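Local structure of protein FimX (3HV8) at residues L116-L129 with Q154-C167. The protein is an EAL-domain protein of Pseudomonas aeruginosa that binds C2E in a pocket of its barrel-like alpha/beta domain. Residues are numbered along the deposited sequence; the frame is centred on the assembly and turned at random. Where two conformers were deposited one is given.
Sequences LQDPGLLPWLGVAL and QAKQLTQGLATLHC
Leu122 and Leu158 meet where two neighbouring helices of the EAL-domain alpha/beta barrel, 121-132 and 152-164, run side by side in the same direction. The axes of 121-129 and 154-164 approach to 10.4 Å with 19° between their directions, as expected of successive beta-alpha units joined through strand 139-144. Leu122, in the one of its two conformers described, reaches over the facing helix with both methyls: CD2 lies 3.6 Å from Leu158 CD1, while CD1 rests 3.9 Å from Gly161 CA, on backbone that carries no side chain there. With CG anti to the backbone N (chi1 173°) and chi2 at 63°, Leu158 sends CD1 to Leu122 and Leu121 and CD2 to Leu116, also one conformer of two, whose side chain crosses it nearly at a right angle. One turn further, Leu125 CD2 presses on Leu162 CD2 at 3.5 Å, tighter than usual van der Waals contact. On the 121-129 side, Gly126 offers its CA to Leu165 CD2 at 3.8 Å. Beneath these residues, Phe141 of strand 139-144 touches both Leu125 and Leu162, so the helix pair packs on the sheet. At the Leu116 end, one water bridges Leu116 O and Gln154 O. At the other end, a Schellman motif with His166 at C-prime terminates helix 152-164, Cys167 N bonding to Leu162 O; Cys167 points toward the other helix, SG 3.7 Å from Leu129 CD1.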
loop_
_atom_site.group_PDB
_atom_site.type_symbol
_atom_site.label_atom_id
_atom_site.label_comp_id
_atom_site.label_asym_id
_atom_site.label_seq_id
_atom_site.Cartn_x
_atom_site.Cartn_y
_atom_site.Cartn_z
ATOM N N LEU A 116 -10.655 6.882 -4.571
ATOM C CA LEU A 116 -10.226 7.248 -5.922
ATOM C C LEU A 116 -11.240 8.172 -6.564
ATOM O O LEU A 116 -10.884 9.122 -7.263
ATOM C CB LEU A 116 -10.074 6.018 -6.809
ATOM C CG LEU A 116 -8.926 5.085 -6.481
ATOM C CD1 LEU A 116 -8.911 3.902 -7.442
ATOM C CD2 LEU A 116 -7.607 5.845 -6.543
ATOM N N GLN A 117 -12.510 7.876 -6.328
ATOM C CA GLN A 117 -13.588 8.624 -6.965
ATOM C C GLN A 117 -13.996 9.910 -6.240
ATOM O O GLN A 117 -14.909 10.613 -6.673
ATOM C CB GLN A 117 -14.806 7.713 -7.105
ATOM C CG GLN A 117 -14.552 6.504 -7.979
ATOM C CD GLN A 117 -15.762 5.604 -8.057
ATOM O OE1 GLN A 117 -15.993 4.785 -7.170
ATOM N NE2 GLN A 117 -16.546 5.752 -9.121
ATOM N N ASP A 118 -13.325 10.214 -5.133
ATOM C CA ASP A 118 -13.743 11.290 -4.229
ATOM C C ASP A 118 -13.020 12.580 -4.598
ATOM O O ASP A 118 -11.835 12.719 -4.334
ATOM C CB ASP A 118 -13.391 10.871 -2.799
ATOM C CG ASP A 118 -13.845 11.867 -1.747
ATOM O OD1 ASP A 118 -13.642 11.569 -0.545
ATOM O OD2 ASP A 118 -14.396 12.935 -2.099
ATOM N N PRO A 119 -13.737 13.540 -5.212
ATOM C CA PRO A 119 -13.104 14.802 -5.614
ATOM C C PRO A 119 -12.653 15.628 -4.409
ATOM O O PRO A 119 -11.883 16.572 -4.556
ATOM C CB PRO A 119 -14.239 15.525 -6.349
ATOM C CG PRO A 119 -15.482 14.939 -5.755
ATOM C CD PRO A 119 -15.145 13.488 -5.638
ATOM N N GLY A 120 -13.116 15.274 -3.215
ATOM C CA GLY A 120 -12.712 15.998 -2.024
ATOM C C GLY A 120 -11.415 15.521 -1.385
ATOM O O GLY A 120 -10.887 16.164 -0.482
ATOM N N LEU A 121 -10.897 14.385 -1.852
ATOM C CA LEU A 121 -9.734 13.795 -1.210
ATOM C C LEU A 121 -8.500 14.695 -1.321
ATOM O O LEU A 121 -7.844 14.986 -0.322
ATOM C CB LEU A 121 -9.452 12.396 -1.773
ATOM C CG LEU A 121 -8.148 11.765 -1.263
ATOM C CD1 LEU A 121 -8.172 11.567 0.243
ATOM C CD2 LEU A 121 -7.851 10.444 -1.980
ATOM N N LEU A 122 -8.190 15.130 -2.539
ATOM C CA LEU A 122 -7.007 15.963 -2.753
ATOM C C LEU A 122 -7.037 17.279 -1.968
ATOM O O LEU A 122 -6.079 17.594 -1.262
ATOM C CB LEU A 122 -6.775 16.222 -4.247
ATOM C CG LEU A 122 -6.220 15.064 -5.078
ATOM C CD1 LEU A 122 -6.240 15.440 -6.551
ATOM C CD2 LEU A 122 -4.815 14.707 -4.630
ATOM N N PRO A 123 -8.134 18.056 -2.083
ATOM C CA PRO A 123 -8.208 19.292 -1.298
ATOM C C PRO A 123 -8.017 19.020 0.196
ATOM O O PRO A 123 -7.282 19.746 0.861
ATOM C CB PRO A 123 -9.631 19.803 -1.571
ATOM C CG PRO A 123 -9.997 19.236 -2.882
ATOM C CD PRO A 123 -9.322 17.878 -2.935
ATOM N N TRP A 124 -8.654 17.974 0.717
ATOM C CA TRP A 124 -8.525 17.656 2.133
ATOM C C TRP A 124 -7.106 17.224 2.499
ATOM O O TRP A 124 -6.566 17.627 3.521
ATOM C CB TRP A 124 -9.528 16.568 2.532
ATOM C CG TRP A 124 -9.296 16.034 3.925
ATOM C CD1 TRP A 124 -9.772 16.560 5.092
ATOM C CD2 TRP A 124 -8.531 14.869 4.295
ATOM N NE1 TRP A 124 -9.350 15.804 6.160
ATOM C CE2 TRP A 124 -8.588 14.761 5.700
ATOM C CE3 TRP A 124 -7.801 13.915 3.572
ATOM C CZ2 TRP A 124 -7.946 13.739 6.405
ATOM C CZ3 TRP A 124 -7.163 12.902 4.269
ATOM C CH2 TRP A 124 -7.234 12.820 5.671
ATOM N N LEU A 125 -6.506 16.385 1.654
ATOM C CA LEU A 125 -5.173 15.881 1.947
ATOM C C LEU A 125 -4.175 17.035 2.006
ATOM O O LEU A 125 -3.312 17.065 2.871
ATOM C CB LEU A 125 -4.749 14.845 0.897
ATOM C CG LEU A 125 -3.350 14.239 0.992
ATOM C CD1 LEU A 125 -3.143 13.517 2.309
ATOM C CD2 LEU A 125 -3.139 13.290 -0.186
ATOM N N GLY A 126 -4.338 17.983 1.090
ATOM C CA GLY A 126 -3.500 19.167 1.059
ATOM C C GLY A 126 -3.497 19.881 2.397
ATOM O O GLY A 126 -2.438 20.212 2.937
ATOM N N VAL A 127 -4.684 20.106 2.949
ATOM C CA VAL A 127 -4.777 20.795 4.236
ATOM C C VAL A 127 -4.297 19.932 5.401
ATOM O O VAL A 127 -3.695 20.433 6.343
ATOM C CB VAL A 127 -6.201 21.322 4.503
ATOM C CG1 VAL A 127 -6.359 21.721 5.972
ATOM C CG2 VAL A 127 -6.496 22.492 3.586
ATOM N N ALA A 128 -4.542 18.625 5.325
ATOM C CA ALA A 128 -4.131 17.713 6.381
ATOM C C ALA A 128 -2.604 17.595 6.500
ATOM O O ALA A 128 -2.057 17.497 7.602
ATOM C CB ALA A 128 -4.766 16.329 6.156
ATOM N N LEU A 129 -1.927 17.609 5.356
ATOM C CA LEU A 129 -0.472 17.565 5.341
ATOM C C LEU A 129 0.105 18.831 5.958
ATOM O O LEU A 129 0.938 18.753 6.859
ATOM C CB LEU A 129 0.045 17.363 3.916
ATOM C CG LEU A 129 -0.227 15.961 3.355
ATOM C CD1 LEU A 129 0.068 15.906 1.869
ATOM C CD2 LEU A 129 0.576 14.940 4.130
ATOM N N GLN A 154 -9.951 8.474 -13.016
ATOM C CA GLN A 154 -9.853 8.994 -11.660
ATOM C C GLN A 154 -8.491 8.738 -11.021
ATOM O O GLN A 154 -7.977 9.576 -10.286
ATOM C CB GLN A 154 -10.950 8.398 -10.791
ATOM C CG GLN A 154 -12.322 8.728 -11.309
ATOM C CD GLN A 154 -12.935 7.592 -12.114
ATOM O OE1 GLN A 154 -12.295 6.986 -12.987
ATOM N NE2 GLN A 154 -14.191 7.295 -11.817
ATOM N N ALA A 155 -7.899 7.589 -11.334
ATOM C CA ALA A 155 -6.582 7.269 -10.807
ATOM C C ALA A 155 -5.515 8.174 -11.434
ATOM O O ALA A 155 -4.562 8.601 -10.756
ATOM C CB ALA A 155 -6.259 5.792 -11.050
ATOM N N LYS A 156 -5.683 8.472 -12.725
ATOM C CA LYS A 156 -4.814 9.433 -13.398
ATOM C C LYS A 156 -4.871 10.788 -12.701
ATOM O O LYS A 156 -3.851 11.381 -12.361
ATOM C CB LYS A 156 -5.230 9.567 -14.858
ATOM C CG LYS A 156 -4.515 10.696 -15.589
ATOM C CD LYS A 156 -4.895 10.713 -17.066
ATOM C CE LYS A 156 -4.209 11.864 -17.785
ATOM N NZ LYS A 156 -4.308 11.740 -19.261
ATOM N N GLN A 157 -6.082 11.280 -12.483
ATOM C CA GLN A 157 -6.237 12.581 -11.855
ATOM C C GLN A 157 -5.710 12.591 -10.424
ATOM O O GLN A 157 -5.032 13.519 -10.003
ATOM C CB GLN A 157 -7.712 12.998 -11.872
ATOM C CG GLN A 157 -8.242 13.235 -13.277
ATOM C CD GLN A 157 -9.757 13.354 -13.329
ATOM O OE1 GLN A 157 -10.460 12.935 -12.407
ATOM N NE2 GLN A 157 -10.269 13.914 -14.421
ATOM N N LEU A 158 -6.011 11.537 -9.670
ATOM C CA LEU A 158 -5.553 11.496 -8.289
ATOM C C LEU A 158 -4.030 11.460 -8.209
ATOM O O LEU A 158 -3.432 12.223 -7.472
ATOM C CB LEU A 158 -6.142 10.301 -7.536
ATOM C CG LEU A 158 -5.569 10.108 -6.131
ATOM C CD1 LEU A 158 -5.882 11.293 -5.244
ATOM C CD2 LEU A 158 -6.131 8.844 -5.507
ATOM N N THR A 159 -3.410 10.579 -8.990
ATOM C CA THR A 159 -1.950 10.438 -8.899
ATOM C C THR A 159 -1.201 11.682 -9.395
ATOM O O THR A 159 -0.171 12.045 -8.845
ATOM C CB THR A 159 -1.415 9.139 -9.575
ATOM O OG1 THR A 159 -1.781 9.109 -10.958
ATOM C CG2 THR A 159 -1.985 7.910 -8.873
ATOM N N GLN A 160 -1.760 12.370 -10.386
ATOM C CA GLN A 160 -1.201 13.649 -10.818
ATOM C C GLN A 160 -1.308 14.678 -9.684
ATOM O O GLN A 160 -0.372 15.424 -9.402
ATOM C CB GLN A 160 -1.908 14.140 -12.090
ATOM C CG GLN A 160 -1.421 13.434 -13.361
ATOM C CD GLN A 160 -2.289 13.676 -14.587
ATOM O OE1 GLN A 160 -2.165 12.969 -15.589
ATOM N NE2 GLN A 160 -3.164 14.669 -14.518
ATOM N N GLY A 161 -2.446 14.680 -8.996
ATOM C CA GLY A 161 -2.620 15.570 -7.861
ATOM C C GLY A 161 -1.709 15.251 -6.683
ATOM O O GLY A 161 -1.221 16.149 -5.988
ATOM N N LEU A 162 -1.481 13.962 -6.431
ATOM C CA LEU A 162 -0.558 13.570 -5.381
ATOM C C LEU A 162 0.848 14.081 -5.669
ATOM O O LEU A 162 1.558 14.492 -4.757
ATOM C CB LEU A 162 -0.540 12.039 -5.221
ATOM C CG LEU A 162 -1.819 11.445 -4.642
ATOM C CD1 LEU A 162 -1.764 9.915 -4.712
ATOM C CD2 LEU A 162 -2.039 11.919 -3.206
ATOM N N ALA A 163 1.239 14.047 -6.939
ATOM C CA ALA A 163 2.568 14.515 -7.324
ATOM C C ALA A 163 2.696 16.004 -7.018
ATOM O O ALA A 163 3.725 16.462 -6.527
ATOM C CB ALA A 163 2.844 14.226 -8.799
ATOM N N THR A 164 1.633 16.747 -7.299
ATOM C CA THR A 164 1.616 18.176 -7.011
ATOM C C THR A 164 1.829 18.422 -5.513
ATOM O O THR A 164 2.529 19.356 -5.133
ATOM C CB THR A 164 0.312 18.827 -7.523
ATOM O OG1 THR A 164 0.231 18.671 -8.945
ATOM C CG2 THR A 164 0.268 20.313 -7.178
ATOM N N LEU A 165 1.247 17.562 -4.670
ATOM C CA LEU A 165 1.393 17.635 -3.214
ATOM C C LEU A 165 2.652 16.946 -2.658
ATOM O O LEU A 165 2.779 16.783 -1.435
ATOM C CB LEU A 165 0.178 17.000 -2.524
ATOM C CG LEU A 165 -1.181 17.676 -2.634
ATOM C CD1 LEU A 165 -2.294 16.815 -2.039
ATOM C CD2 LEU A 165 -1.141 19.025 -1.942
ATOM N N HIS A 166 3.559 16.525 -3.537
ATOM C CA HIS A 166 4.806 15.869 -3.120
ATOM C C HIS A 166 4.575 14.596 -2.299
ATOM O O HIS A 166 5.305 14.283 -1.351
ATOM C CB HIS A 166 5.714 16.850 -2.377
ATOM C CG HIS A 166 5.807 18.185 -3.041
ATOM N ND1 HIS A 166 5.359 19.345 -2.448
ATOM C CD2 HIS A 166 6.262 18.538 -4.266
ATOM C CE1 HIS A 166 5.552 20.358 -3.272
ATOM N NE2 HIS A 166 6.098 19.896 -4.383
ATOM N N CYS A 167 3.516 13.889 -2.656
ATOM C CA CYS A 167 3.334 12.529 -2.193
ATOM C C CYS A 167 3.708 11.622 -3.336
ATOM O O CYS A 167 3.824 12.061 -4.484
ATOM C CB CYS A 167 1.884 12.276 -1.786
ATOM S SG CYS A 167 1.342 13.290 -0.398
HETATM O O HOH W 1 -9.518 11.265 -8.529
#